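Local coordinates for protein D-alanyl-lipoteichoic acid synthetase (Streptococcus pneumoniae, PDB 3BMA) that probably takes part in attaching D-alanine to lipoteichoic acid at the cell membrane, as a DltD-family member of the SGNH hydrolase clan, at residues 17-22 / 203-208; 53-58 / 207-212; 106-111 / 316-321; 267-272 / 311-316. The protein carries 1 engineered substitution. All blocks are in the same frame, centred on the assembly; numbering follows the deposited sequence.

Contact 1 of 4, residues 17-22 / 203-208; sequences SAVATT and VNYDKH
In this alpha/beta fold, built on a parallel five-stranded sheet of the SGNH hydrolase clan, helix 202-210 lies against the loop that follows helix 11-18. Asn204 meets the carbonyl oxygens of Val19 and Ala20, and Tyr205 meets the Val19 side chain. Asn204 sets out from its backbone toward the loop, and its CG comes within 3.6 Å of Ala20 O. The imidazole of His208, one turn further on, stands next to the end of Asn204. Thr21 adopts a left-handed backbone conformation that turns the chain, and its OG1 makes a weak hydrogen bond to Ala20 O of 2.9 Å. The turn delivers Thr22 to the N-cap position of helix 23-27. Val19 also packs on Ala61 of helix 60-66, while Ala18 is joined through its backbone to Leu75 on strand 72-76. The apolar half of the contact is a single oblique crossing. Tyr205 has CG anti to its backbone N (chi1 -167°), which brings the ring nearer to Val19. Val19 in turn holds CG2 in the crowded position between its own N and carbonyl carbon, and that methyl meets Tyr205 CD1 at 3.5 Å.

Contact 2 of 4, residues 53-58 / 207-212; sequences LRFDGA and KHVAKY
The rings of Phe55, His208 and Tyr212 organise this contact. Over one face of the Phe55 ring stands His208 CB, 3.5 Å from the centroid and almost on the ring normal, a CH-pi contact. The imidazole beyond it runs nearly parallel to the phenyl plane, at 14°, but is slid aside with centroids 4.5 Å apart, so the two rings overlap little. At the imidazole edge, Arg54 NH1 gives a weak hydrogen bond of 3.5 Å to His208 NE2, the arginine chain bending back to reach it. The polar partner of His208 ND1 is Asn204 of the same helix. Tyr212 receives the backbone on its face: Asp56 CA lies 3.8 Å from the ring centroid, and Phe55 CB packs against Tyr212 CE2 at 4.1 Å. Asp56 itself turns away from the helix. Its OD2 accepts from Ala58 N at 2.9 Å through the anti lone pair, while OD1 makes a salt bridge to Lys347 and takes the backbone N of Trp354. Asp56 thus forms an Asx turn between strand 43-47 and helix 60-66, in the later part of a loop whose start probably corresponds to the first sequence block of SGNH hydrolases.

Contact 3 of 4, residues 106-111 / 316-321; sequences ISPQWF and QTVQKI
Helix 311-326 lies in the beta-alpha-beta connection between the adjacent parallel strands 291-296 and 333-335, and here its inner side packs on the loop that leaves neighbouring strand 101-105. Thr317 comes first: its OG1 lies 4.1 Å from Pro108 CB; the hydroxyl is hydrogen-bonded to Tyr314 O, and its contact with the proline is packing. Val318 follows, lying side by side with Pro108 and pointing the same way; its CG2 rests 4.1 Å from Pro108 CG. Ile321 carries most of the contact on the helix side, touching Ile106, Pro108 and Phe111. With CG1 anti to the carbonyl carbon, it sends its two branches to different partners: CG2 meets Ile106 CG2 tip to tip at 4.1 Å, while the longer arm lies across Pro108 and Phe111. The loop makes a short 3-10 segment at 108-110, with Phe111 N bonded to Pro108 O. Strand 291-296 closes the same core through Ile296, and Tyr275 of helix 274-287 meets the Phe111 ring. The long arm of Ile321 ends over the phenyl face, its CD1 3.7 Å from Phe111 CE1 and 25° off the ring normal as seen from the centroid.

Contact 4 of 4, residues 267-272 / 311-316; sequences FTYLKS and EDMYQQ
Met313 leaves its helix with CG anti to the backbone N (chi1 174°) and then bends sharply at chi2 (-84°) and again at chi3, so the thioether folds against the loop. The sulfur arrives at the backbone of Tyr269, whose N-H points at SD in a weak hydrogen bond of 3.3 Å and 152°. The terminal methyl carries on past it and stops 3.4 Å from Phe267 O, a carbonyl that also accepts from Arg310. Tyr269 has CG anti to its carbonyl carbon, which tips the ring over toward the same sulfur: SD sits 4.6 Å from the ring centroid, obliquely placed. Further out, the Tyr269 and Tyr314 rings meet edge to edge, CE1 of the first 4.2 Å from CD2 of the second, while the hydroxyl of Tyr314 is held by the carbonyl of Pro297.

Thr268 has its OG1 anti to the backbone N. The oxygen accepts a weak hydrogen bond from Leu270 N, as in an ST turn, and lies 3.8 Å from Met313 CG. Leu270 then clasps Gln316 with both methyls, crossing it at about a right angle. Its CD1 lies against the amide group, 3.8 Å from Gln316 CD, and its CD2 approaches the Gln316 O at 3.6 Å. A glycerol, probably from the crystallisation liquor, binds Thr268 O nearby. A Met-aromatic contact between Met313 and Tyr269 is at the centre of the packing of the loop before helix 274-287 on the start of helix 311-326.

The four contacts form two pairs at distant parts of one alpha/beta fold. Contacts 1 and 2 share helix 202-210, have centres 9 Å apart and touch, with Thr21 packing on Leu53 and Val19 on Phe55. Contacts 3 and 4 share helix 311-326, with centres 7 Å apart; Lys320 NZ reaches Leu270 O at 2.7 Å, a probable hydrogen bond. Contacts 1 and 3 have centres about 29 Å apart and lie on opposite sides of the chain's centre. Along the chain, contacts 1 and 2 cross contact 3, while contact 4 falls within the span of contact 3. Strands 43-47 and 101-105, neighbours in the parallel sheet, lead into loops 53-58 and 106-111, so the sheet connects the two pairs.

Contact 1 of 4, residues 17-22 / 203-208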
loop_
_atom_site.group_PDB
_atom_site.type_symbol
_atom_site.label_atom_id
_atom_site.label_comp_id
_atom_site.label_asym_id
_atom_site.label_seq_id
_atom_site.Cartn_x
_atom_site.Cartn_y
_atom_site.Cartn_z
ATOM N N SER C 17 19.950 -32.014 8.668
ATOM C CA SER C 17 18.894 -31.602 7.739
ATOM C C SER C 17 19.015 -32.316 6.396
ATOM O O SER C 17 18.008 -32.659 5.777
ATOM C CB SER C 17 18.946 -30.092 7.509
ATOM O OG SER C 17 18.840 -29.391 8.733
ATOM N N ALA C 18 20.257 -32.536 5.969
ATOM C CA ALA C 18 20.571 -33.152 4.681
ATOM C C ALA C 18 20.053 -34.575 4.544
ATOM O O ALA C 18 19.693 -35.001 3.449
ATOM C CB ALA C 18 22.062 -33.118 4.442
ATOM N N VAL C 19 20.012 -35.296 5.661
ATOM C CA VAL C 19 19.624 -36.707 5.668
ATOM C C VAL C 19 18.340 -36.988 6.459
ATOM O O VAL C 19 17.964 -38.149 6.636
ATOM C CB VAL C 19 20.774 -37.607 6.195
ATOM C CG1 VAL C 19 22.019 -37.439 5.342
ATOM C CG2 VAL C 19 21.084 -37.291 7.648
ATOM N N ALA C 20 17.674 -35.927 6.923
ATOM C CA ALA C 20 16.452 -36.052 7.733
ATOM C C ALA C 20 15.284 -36.667 6.970
ATOM O O ALA C 20 14.509 -37.442 7.538
ATOM C CB ALA C 20 16.040 -34.702 8.306
ATOM N N THR C 21 15.183 -36.327 5.683
ATOM C CA THR C 21 14.071 -36.729 4.807
ATOM C C THR C 21 12.699 -36.634 5.487
ATOM O O THR C 21 11.932 -37.600 5.517
ATOM C CB THR C 21 14.285 -38.135 4.158
ATOM O OG1 THR C 21 14.540 -39.117 5.171
ATOM C CG2 THR C 21 15.445 -38.107 3.169
ATOM N N THR C 22 12.426 -35.470 6.068
ATOM C CA THR C 22 11.121 -35.179 6.647
ATOM C C THR C 22 10.391 -34.246 5.697
ATOM O O THR C 22 10.945 -33.846 4.668
ATOM C CB THR C 22 11.225 -34.528 8.053
ATOM O OG1 THR C 22 12.138 -33.422 8.018
ATOM C CG2 THR C 22 11.686 -35.545 9.093
ATOM N N VAL C 203 18.286 -38.555 16.343
ATOM C CA VAL C 203 17.830 -39.940 16.189
ATOM C C VAL C 203 17.885 -40.336 14.708
ATOM O O VAL C 203 18.359 -41.425 14.360
ATOM C CB VAL C 203 16.408 -40.149 16.804
ATOM C CG1 VAL C 203 15.705 -41.386 16.236
ATOM C CG2 VAL C 203 16.493 -40.240 18.326
ATOM N N ASN C 204 17.435 -39.423 13.850
ATOM C CA ASN C 204 17.372 -39.642 12.407
ATOM C C ASN C 204 18.740 -39.715 11.712
ATOM O O ASN C 204 18.876 -40.390 10.693
ATOM C CB ASN C 204 16.496 -38.570 11.753
ATOM C CG ASN C 204 15.793 -39.070 10.507
ATOM O OD1 ASN C 204 16.414 -39.269 9.464
ATOM N ND2 ASN C 204 14.483 -39.264 10.608
ATOM N N TYR C 205 19.740 -39.025 12.261
ATOM C CA TYR C 205 21.103 -39.065 11.714
ATOM C C TYR C 205 21.799 -40.380 12.048
ATOM O O TYR C 205 22.477 -40.956 11.197
ATOM C CB TYR C 205 21.958 -37.891 12.217
ATOM C CG TYR C 205 23.261 -37.716 11.455
ATOM C CD1 TYR C 205 23.317 -36.916 10.321
ATOM C CD2 TYR C 205 24.436 -38.354 11.868
ATOM C CE1 TYR C 205 24.496 -36.755 9.607
ATOM C CE2 TYR C 205 25.624 -38.200 11.159
ATOM C CZ TYR C 205 25.645 -37.397 10.030
ATOM O OH TYR C 205 26.808 -37.225 9.316
ATOM N N ASP C 206 21.645 -40.832 13.290
ATOM C CA ASP C 206 22.316 -42.036 13.767
ATOM C C ASP C 206 21.785 -43.313 13.127
ATOM O O ASP C 206 22.568 -44.123 12.638
ATOM C CB ASP C 206 22.264 -42.128 15.293
ATOM C CG ASP C 206 23.415 -41.397 15.962
ATOM O OD1 ASP C 206 23.990 -41.956 16.920
ATOM O OD2 ASP C 206 23.752 -40.272 15.526
ATOM N N LYS C 207 20.461 -43.465 13.106
ATOM C CA LYS C 207 19.807 -44.653 12.544
ATOM C C LYS C 207 19.958 -44.798 11.024
ATOM O O LYS C 207 19.831 -45.901 10.489
ATOM C CB LYS C 207 18.324 -44.682 12.924
ATOM C CG LYS C 207 18.051 -45.141 14.348
ATOM C CD LYS C 207 16.557 -45.263 14.613
ATOM C CE LYS C 207 16.284 -45.717 16.040
ATOM N NZ LYS C 207 14.824 -45.825 16.317
ATOM N N HIS C 208 20.237 -43.690 10.340
ATOM C CA HIS C 208 20.336 -43.692 8.883
ATOM C C HIS C 208 21.760 -43.560 8.334
ATOM O O HIS C 208 22.088 -44.181 7.323
ATOM C CB HIS C 208 19.437 -42.608 8.284
ATOM C CG HIS C 208 17.971 -42.874 8.453
ATOM N ND1 HIS C 208 17.060 -41.875 8.716
ATOM C CD2 HIS C 208 17.259 -44.025 8.392
ATOM C CE1 HIS C 208 15.850 -42.398 8.810
ATOM N NE2 HIS C 208 15.943 -43.702 8.618
#

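Contact 2 of 4, residues 53-58 / 207-212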
loop_
_atom_site.group_PDB
_atom_site.type_symbol
_atom_site.label_atom_id
_atom_site.label_comp_id
_atom_site.label_asym_id
_atom_site.label_seq_id
_atom_site.Cartn_x
_atom_site.Cartn_y
_atom_site.Cartn_z
ATOM N N LEU C 53 14.713 -42.383 1.130
ATOM C CA LEU C 53 14.133 -42.721 2.433
ATOM C C LEU C 53 14.742 -43.939 3.126
ATOM O O LEU C 53 14.972 -43.908 4.339
ATOM C CB LEU C 53 12.614 -42.883 2.327
ATOM C CG LEU C 53 11.782 -41.623 2.566
ATOM C CD1 LEU C 53 10.342 -41.874 2.169
ATOM C CD2 LEU C 53 11.871 -41.184 4.024
ATOM N N ARG C 54 14.988 -45.007 2.367
ATOM C CA ARG C 54 15.592 -46.216 2.923
ATOM C C ARG C 54 17.105 -46.231 2.730
ATOM O O ARG C 54 17.605 -46.150 1.602
ATOM C CB ARG C 54 14.947 -47.486 2.348
ATOM C CG ARG C 54 13.561 -47.823 2.910
ATOM C CD ARG C 54 13.615 -48.505 4.285
ATOM N NE ARG C 54 13.475 -47.553 5.390
ATOM C CZ ARG C 54 14.448 -47.207 6.231
ATOM N NH1 ARG C 54 14.202 -46.329 7.194
ATOM N NH2 ARG C 54 15.664 -47.731 6.119
ATOM N N PHE C 55 17.819 -46.334 3.847
ATOM C CA PHE C 55 19.271 -46.257 3.872
ATOM C C PHE C 55 19.909 -47.634 4.003
ATOM O O PHE C 55 19.368 -48.521 4.669
ATOM C CB PHE C 55 19.723 -45.393 5.054
ATOM C CG PHE C 55 19.437 -43.919 4.896
ATOM C CD1 PHE C 55 18.142 -43.418 5.035
ATOM C CD2 PHE C 55 20.474 -43.024 4.648
ATOM C CE1 PHE C 55 17.884 -42.058 4.914
ATOM C CE2 PHE C 55 20.223 -41.658 4.523
ATOM C CZ PHE C 55 18.924 -41.176 4.651
ATOM N N ASP C 56 21.058 -47.799 3.352
ATOM C CA ASP C 56 21.929 -48.959 3.562
ATOM C C ASP C 56 23.397 -48.524 3.532
ATOM O O ASP C 56 23.691 -47.329 3.588
ATOM C CB ASP C 56 21.629 -50.103 2.573
ATOM C CG ASP C 56 21.696 -49.671 1.112
ATOM O OD1 ASP C 56 20.643 -49.691 0.442
ATOM O OD2 ASP C 56 22.793 -49.326 0.624
ATOM N N GLY C 57 24.308 -49.490 3.439
ATOM C CA GLY C 57 25.747 -49.216 3.451
ATOM C C GLY C 57 26.274 -48.544 2.198
ATOM O O GLY C 57 27.332 -47.914 2.223
ATOM N N ALA C 58 25.528 -48.669 1.103
ATOM C CA ALA C 58 25.927 -48.104 -0.181
ATOM C C ALA C 58 25.165 -46.827 -0.558
ATOM O O ALA C 58 25.422 -46.242 -1.610
ATOM C CB ALA C 58 25.792 -49.150 -1.269
ATOM N N LYS C 207 20.461 -43.465 13.106
ATOM C CA LYS C 207 19.807 -44.653 12.544
ATOM C C LYS C 207 19.958 -44.798 11.024
ATOM O O LYS C 207 19.831 -45.901 10.489
ATOM C CB LYS C 207 18.324 -44.682 12.924
ATOM C CG LYS C 207 18.051 -45.141 14.348
ATOM C CD LYS C 207 16.557 -45.263 14.613
ATOM C CE LYS C 207 16.284 -45.717 16.040
ATOM N NZ LYS C 207 14.824 -45.825 16.317
ATOM N N HIS C 208 20.237 -43.690 10.340
ATOM C CA HIS C 208 20.336 -43.692 8.883
ATOM C C HIS C 208 21.760 -43.560 8.334
ATOM O O HIS C 208 22.088 -44.181 7.323
ATOM C CB HIS C 208 19.437 -42.608 8.284
ATOM C CG HIS C 208 17.971 -42.874 8.453
ATOM N ND1 HIS C 208 17.060 -41.875 8.716
ATOM C CD2 HIS C 208 17.259 -44.025 8.392
ATOM C CE1 HIS C 208 15.850 -42.398 8.810
ATOM N NE2 HIS C 208 15.943 -43.702 8.618
ATOM N N VAL C 209 22.597 -42.759 8.991
ATOM C CA VAL C 209 23.955 -42.497 8.499
ATOM C C VAL C 209 25.053 -43.097 9.385
ATOM O O VAL C 209 25.880 -43.871 8.898
ATOM C CB VAL C 209 24.205 -40.979 8.245
ATOM C CG1 VAL C 209 25.671 -40.698 7.917
ATOM C CG2 VAL C 209 23.327 -40.484 7.117
ATOM N N ALA C 210 25.041 -42.756 10.675
ATOM C CA ALA C 210 26.127 -43.112 11.603
ATOM C C ALA C 210 26.292 -44.612 11.881
ATOM O O ALA C 210 27.398 -45.066 12.188
ATOM C CB ALA C 210 25.991 -42.339 12.913
ATOM N N LYS C 211 25.202 -45.371 11.770
ATOM C CA LYS C 211 25.237 -46.815 12.015
ATOM C C LYS C 211 25.871 -47.616 10.874
ATOM O O LYS C 211 26.433 -48.690 11.105
ATOM C CB LYS C 211 23.837 -47.362 12.342
ATOM C CG LYS C 211 23.291 -47.020 13.745
ATOM C CD LYS C 211 23.888 -47.865 14.881
ATOM C CE LYS C 211 24.956 -47.112 15.679
ATOM N NZ LYS C 211 24.427 -45.904 16.377
ATOM N N TYR C 212 25.787 -47.090 9.654
ATOM C CA TYR C 212 26.364 -47.752 8.479
ATOM C C TYR C 212 27.830 -47.369 8.219
ATOM O O TYR C 212 28.459 -47.893 7.294
ATOM C CB TYR C 212 25.515 -47.482 7.230
ATOM C CG TYR C 212 24.140 -48.112 7.258
ATOM C CD1 TYR C 212 23.967 -49.465 6.976
ATOM C CD2 TYR C 212 23.010 -47.351 7.554
ATOM C CE1 TYR C 212 22.705 -50.049 7.000
ATOM C CE2 TYR C 212 21.739 -47.924 7.575
ATOM C CZ TYR C 212 21.595 -49.274 7.295
ATOM O OH TYR C 212 20.345 -49.852 7.315
#

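Contact 3 of 4, residues 106-111 / 316-321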
loop_
_atom_site.group_PDB
_atom_site.type_symbol
_atom_site.label_atom_id
_atom_site.label_comp_id
_atom_site.label_asym_id
_atom_site.label_seq_id
_atom_site.Cartn_x
_atom_site.Cartn_y
_atom_site.Cartn_z
ATOM N N ILE C 106 14.125 -39.455 -12.132
ATOM C CA ILE C 106 12.894 -39.464 -12.925
ATOM C C ILE C 106 12.379 -40.893 -13.006
ATOM O O ILE C 106 12.851 -41.691 -13.824
ATOM C CB ILE C 106 13.092 -38.946 -14.371
ATOM C CG1 ILE C 106 13.799 -37.594 -14.407
ATOM C CG2 ILE C 106 11.753 -38.826 -15.080
ATOM C CD1 ILE C 106 14.067 -37.115 -15.819
ATOM N N SER C 107 11.414 -41.220 -12.154
ATOM C CA SER C 107 10.839 -42.558 -12.152
ATOM C C SER C 107 9.698 -42.634 -13.160
ATOM O O SER C 107 8.782 -41.811 -13.116
ATOM C CB SER C 107 10.365 -42.945 -10.755
ATOM O OG SER C 107 9.870 -44.267 -10.745
ATOM N N PRO C 108 9.772 -43.599 -14.100
ATOM C CA PRO C 108 8.726 -43.813 -15.104
ATOM C C PRO C 108 7.340 -44.151 -14.538
ATOM O O PRO C 108 6.340 -43.944 -15.224
ATOM C CB PRO C 108 9.272 -44.978 -15.937
ATOM C CG PRO C 108 10.752 -44.914 -15.736
ATOM C CD PRO C 108 10.910 -44.514 -14.309
ATOM N N GLN C 109 7.277 -44.642 -13.304
ATOM C CA GLN C 109 5.989 -44.945 -12.679
ATOM C C GLN C 109 5.242 -43.699 -12.171
ATOM O O GLN C 109 4.054 -43.784 -11.848
ATOM C CB GLN C 109 6.126 -46.027 -11.592
ATOM C CG GLN C 109 6.851 -45.608 -10.317
ATOM C CD GLN C 109 5.913 -45.288 -9.166
ATOM O OE1 GLN C 109 6.051 -44.256 -8.512
ATOM N NE2 GLN C 109 4.957 -46.177 -8.909
ATOM N N TRP C 110 5.927 -42.550 -12.114
ATOM C CA TRP C 110 5.269 -41.260 -11.854
ATOM C C TRP C 110 4.477 -40.814 -13.074
ATOM O O TRP C 110 3.694 -39.866 -13.004
ATOM C CB TRP C 110 6.262 -40.140 -11.536
ATOM C CG TRP C 110 7.233 -40.370 -10.423
ATOM C CD1 TRP C 110 7.152 -41.297 -9.419
ATOM C CD2 TRP C 110 8.427 -39.621 -10.184
ATOM N NE1 TRP C 110 8.240 -41.182 -8.583
ATOM C CE2 TRP C 110 9.036 -40.159 -9.028
ATOM C CE3 TRP C 110 9.052 -38.554 -10.844
ATOM C CZ2 TRP C 110 10.246 -39.674 -8.527
ATOM C CZ3 TRP C 110 10.243 -38.064 -10.333
ATOM C CH2 TRP C 110 10.827 -38.624 -9.183
ATOM N N PHE C 111 4.698 -41.485 -14.199
ATOM C CA PHE C 111 4.079 -41.089 -15.448
ATOM C C PHE C 111 2.765 -41.845 -15.685
ATOM O O PHE C 111 2.489 -42.320 -16.789
ATOM C CB PHE C 111 5.072 -41.199 -16.614
ATOM C CG PHE C 111 6.198 -40.194 -16.546
ATOM C CD1 PHE C 111 7.297 -40.410 -15.718
ATOM C CD2 PHE C 111 6.156 -39.027 -17.304
ATOM C CE1 PHE C 111 8.331 -39.482 -15.645
ATOM C CE2 PHE C 111 7.199 -38.090 -17.245
ATOM C CZ PHE C 111 8.290 -38.322 -16.411
ATOM N N GLN C 316 9.629 -48.033 -23.827
ATOM C CA GLN C 316 9.035 -47.063 -24.745
ATOM C C GLN C 316 8.750 -45.723 -24.056
ATOM O O GLN C 316 8.768 -44.675 -24.707
ATOM C CB GLN C 316 7.759 -47.632 -25.364
ATOM C CG GLN C 316 7.370 -47.034 -26.704
ATOM C CD GLN C 316 6.060 -47.589 -27.235
ATOM O OE1 GLN C 316 5.298 -46.878 -27.896
ATOM N NE2 GLN C 316 5.788 -48.862 -26.945
ATOM N N THR C 317 8.481 -45.765 -22.746
ATOM C CA THR C 317 8.276 -44.562 -21.933
ATOM C C THR C 317 9.603 -43.913 -21.555
ATOM O O THR C 317 9.703 -42.691 -21.459
ATOM C CB THR C 317 7.507 -44.875 -20.639
ATOM O OG1 THR C 317 8.296 -45.733 -19.806
ATOM C CG2 THR C 317 6.213 -45.562 -20.960
ATOM N N VAL C 318 10.614 -44.755 -21.324
ATOM C CA VAL C 318 11.985 -44.290 -21.066
ATOM C C VAL C 318 12.523 -43.555 -22.301
ATOM O O VAL C 318 13.135 -42.496 -22.179
ATOM C CB VAL C 318 12.930 -45.451 -20.647
ATOM C CG1 VAL C 318 14.399 -45.028 -20.695
ATOM C CG2 VAL C 318 12.580 -45.939 -19.247
ATOM N N GLN C 319 12.255 -44.111 -23.484
ATOM C CA GLN C 319 12.576 -43.464 -24.757
ATOM C C GLN C 319 11.862 -42.121 -24.916
ATOM O O GLN C 319 12.421 -41.183 -25.489
ATOM C CB GLN C 319 12.222 -44.384 -25.929
ATOM C CG GLN C 319 13.233 -45.492 -26.202
ATOM C CD GLN C 319 12.657 -46.618 -27.054
ATOM O OE1 GLN C 319 12.123 -46.382 -28.140
ATOM N NE2 GLN C 319 12.770 -47.851 -26.563
ATOM N N LYS C 320 10.636 -42.032 -24.400
ATOM C CA LYS C 320 9.857 -40.793 -24.439
ATOM C C LYS C 320 10.427 -39.747 -23.478
ATOM O O LYS C 320 10.441 -38.546 -23.791
ATOM C CB LYS C 320 8.382 -41.066 -24.124
ATOM C CG LYS C 320 7.458 -39.952 -24.570
ATOM C CD LYS C 320 6.012 -40.202 -24.215
ATOM C CE LYS C 320 5.257 -38.883 -24.217
ATOM N NZ LYS C 320 3.785 -39.044 -24.140
ATOM N N ILE C 321 10.899 -40.224 -22.323
ATOM C CA ILE C 321 11.554 -39.393 -21.313
ATOM C C ILE C 321 12.890 -38.860 -21.834
ATOM O O ILE C 321 13.123 -37.648 -21.824
ATOM C CB ILE C 321 11.732 -40.167 -19.962
ATOM C CG1 ILE C 321 10.383 -40.287 -19.244
ATOM C CG2 ILE C 321 12.734 -39.465 -19.037
ATOM C CD1 ILE C 321 10.316 -41.370 -18.183
#

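Contact 4 of 4, residues 267-272 / 311-316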
loop_
_atom_site.group_PDB
_atom_site.type_symbol
_atom_site.label_atom_id
_atom_site.label_comp_id
_atom_site.label_asym_id
_atom_site.label_seq_id
_atom_site.Cartn_x
_atom_site.Cartn_y
_atom_site.Cartn_z
ATOM N N PHE C 267 -1.407 -51.582 -17.715
ATOM C CA PHE C 267 -0.681 -50.410 -17.213
ATOM C C PHE C 267 0.222 -49.820 -18.295
ATOM O O PHE C 267 1.045 -50.529 -18.879
ATOM C CB PHE C 267 0.191 -50.807 -16.015
ATOM C CG PHE C 267 -0.465 -50.630 -14.668
ATOM C CD1 PHE C 267 0.278 -50.154 -13.593
ATOM C CD2 PHE C 267 -1.813 -50.933 -14.468
ATOM C CE1 PHE C 267 -0.300 -49.985 -12.334
ATOM C CE2 PHE C 267 -2.405 -50.762 -13.213
ATOM C CZ PHE C 267 -1.644 -50.288 -12.143
ATOM N N THR C 268 0.060 -48.525 -18.559
ATOM C CA THR C 268 0.910 -47.803 -19.510
ATOM C C THR C 268 1.357 -46.440 -18.963
ATOM O O THR C 268 0.569 -45.705 -18.368
ATOM C CB THR C 268 0.243 -47.657 -20.914
ATOM O OG1 THR C 268 1.100 -46.905 -21.779
ATOM C CG2 THR C 268 -1.120 -46.967 -20.839
ATOM N N TYR C 269 2.629 -46.113 -19.161
ATOM C CA TYR C 269 3.165 -44.846 -18.678
ATOM C C TYR C 269 3.454 -43.870 -19.809
ATOM O O TYR C 269 4.181 -42.890 -19.628
ATOM C CB TYR C 269 4.421 -45.060 -17.820
ATOM C CG TYR C 269 4.230 -45.978 -16.634
ATOM C CD1 TYR C 269 5.172 -46.963 -16.338
ATOM C CD2 TYR C 269 3.112 -45.862 -15.804
ATOM C CE1 TYR C 269 5.007 -47.809 -15.247
ATOM C CE2 TYR C 269 2.938 -46.704 -14.714
ATOM C CZ TYR C 269 3.890 -47.674 -14.445
ATOM O OH TYR C 269 3.726 -48.508 -13.364
ATOM N N LEU C 270 2.886 -44.141 -20.979
ATOM C CA LEU C 270 3.144 -43.321 -22.151
ATOM C C LEU C 270 2.329 -42.041 -22.132
ATOM O O LEU C 270 2.733 -41.034 -22.717
ATOM C CB LEU C 270 2.875 -44.106 -23.436
ATOM C CG LEU C 270 3.963 -45.077 -23.909
ATOM C CD1 LEU C 270 3.406 -46.051 -24.937
ATOM C CD2 LEU C 270 5.172 -44.326 -24.464
ATOM N N LYS C 271 1.185 -42.087 -21.458
ATOM C CA LYS C 271 0.280 -40.946 -21.394
ATOM C C LYS C 271 0.226 -40.418 -19.970
ATOM O O LYS C 271 -0.143 -41.150 -19.051
ATOM C CB LYS C 271 -1.117 -41.336 -21.882
ATOM C CG LYS C 271 -1.183 -41.745 -23.353
ATOM C CD LYS C 271 -2.601 -42.134 -23.744
ATOM C CE LYS C 271 -2.783 -42.157 -25.252
ATOM N NZ LYS C 271 -4.212 -42.291 -25.634
ATOM N N SER C 272 0.612 -39.153 -19.795
ATOM C CA SER C 272 0.703 -38.543 -18.467
ATOM C C SER C 272 0.787 -37.020 -18.503
ATOM O O SER C 272 1.419 -36.458 -19.402
ATOM C CB SER C 272 1.935 -39.065 -17.728
ATOM O OG SER C 272 1.798 -38.851 -16.334
ATOM N N GLU C 311 7.470 -54.908 -20.435
ATOM C CA GLU C 311 8.832 -54.410 -20.652
ATOM C C GLU C 311 8.932 -53.570 -21.920
ATOM O O GLU C 311 9.719 -52.628 -21.979
ATOM C CB GLU C 311 9.831 -55.566 -20.734
ATOM C CG GLU C 311 10.107 -56.264 -19.410
ATOM C CD GLU C 311 11.137 -57.381 -19.527
ATOM O OE1 GLU C 311 12.148 -57.197 -20.241
ATOM O OE2 GLU C 311 10.936 -58.442 -18.894
ATOM N N ASP C 312 8.131 -53.929 -22.924
ATOM C CA ASP C 312 8.048 -53.189 -24.185
ATOM C C ASP C 312 7.479 -51.782 -23.997
ATOM O O ASP C 312 7.921 -50.843 -24.657
ATOM C CB ASP C 312 7.225 -53.965 -25.224
ATOM C CG ASP C 312 5.911 -54.489 -24.662
ATOM O OD1 ASP C 312 4.848 -53.901 -24.970
ATOM O OD2 ASP C 312 5.944 -55.485 -23.907
ATOM N N MET C 313 6.502 -51.655 -23.097
ATOM C CA MET C 313 5.926 -50.362 -22.723
ATOM C C MET C 313 6.937 -49.568 -21.906
ATOM O O MET C 313 7.166 -48.392 -22.181
ATOM C CB MET C 313 4.621 -50.557 -21.929
ATOM C CG MET C 313 3.975 -49.273 -21.343
ATOM S SD MET C 313 4.619 -48.682 -19.746
ATOM C CE MET C 313 4.465 -50.141 -18.723
ATOM N N TYR C 314 7.533 -50.225 -20.910
ATOM C CA TYR C 314 8.452 -49.580 -19.967
ATOM C C TYR C 314 9.674 -48.927 -20.620
ATOM O O TYR C 314 10.118 -47.868 -20.180
ATOM C CB TYR C 314 8.896 -50.563 -18.878
ATOM C CG TYR C 314 9.483 -49.887 -17.656
ATOM C CD1 TYR C 314 10.863 -49.813 -17.470
ATOM C CD2 TYR C 314 8.658 -49.309 -16.692
ATOM C CE1 TYR C 314 11.407 -49.186 -16.353
ATOM C CE2 TYR C 314 9.193 -48.678 -15.570
ATOM C CZ TYR C 314 10.570 -48.626 -15.405
ATOM O OH TYR C 314 11.114 -48.006 -14.303
ATOM N N GLN C 315 10.214 -49.557 -21.662
ATOM C CA GLN C 315 11.344 -48.982 -22.389
ATOM C C GLN C 315 10.886 -47.934 -23.400
ATOM O O GLN C 315 11.657 -47.054 -23.773
ATOM C CB GLN C 315 12.185 -50.067 -23.068
ATOM C CG GLN C 315 12.783 -51.112 -22.113
ATOM C CD GLN C 315 13.706 -50.524 -21.044
ATOM O OE1 GLN C 315 14.458 -49.577 -21.294
ATOM N NE2 GLN C 315 13.659 -51.106 -19.845
ATOM N N GLN C 316 9.629 -48.033 -23.827
ATOM C CA GLN C 316 9.035 -47.063 -24.745
ATOM C C GLN C 316 8.750 -45.723 -24.056
ATOM O O GLN C 316 8.768 -44.675 -24.707
ATOM C CB GLN C 316 7.759 -47.632 -25.364
ATOM C CG GLN C 316 7.370 -47.034 -26.704
ATOM C CD GLN C 316 6.060 -47.589 -27.235
ATOM O OE1 GLN C 316 5.298 -46.878 -27.896
ATOM N NE2 GLN C 316 5.788 -48.862 -26.945
#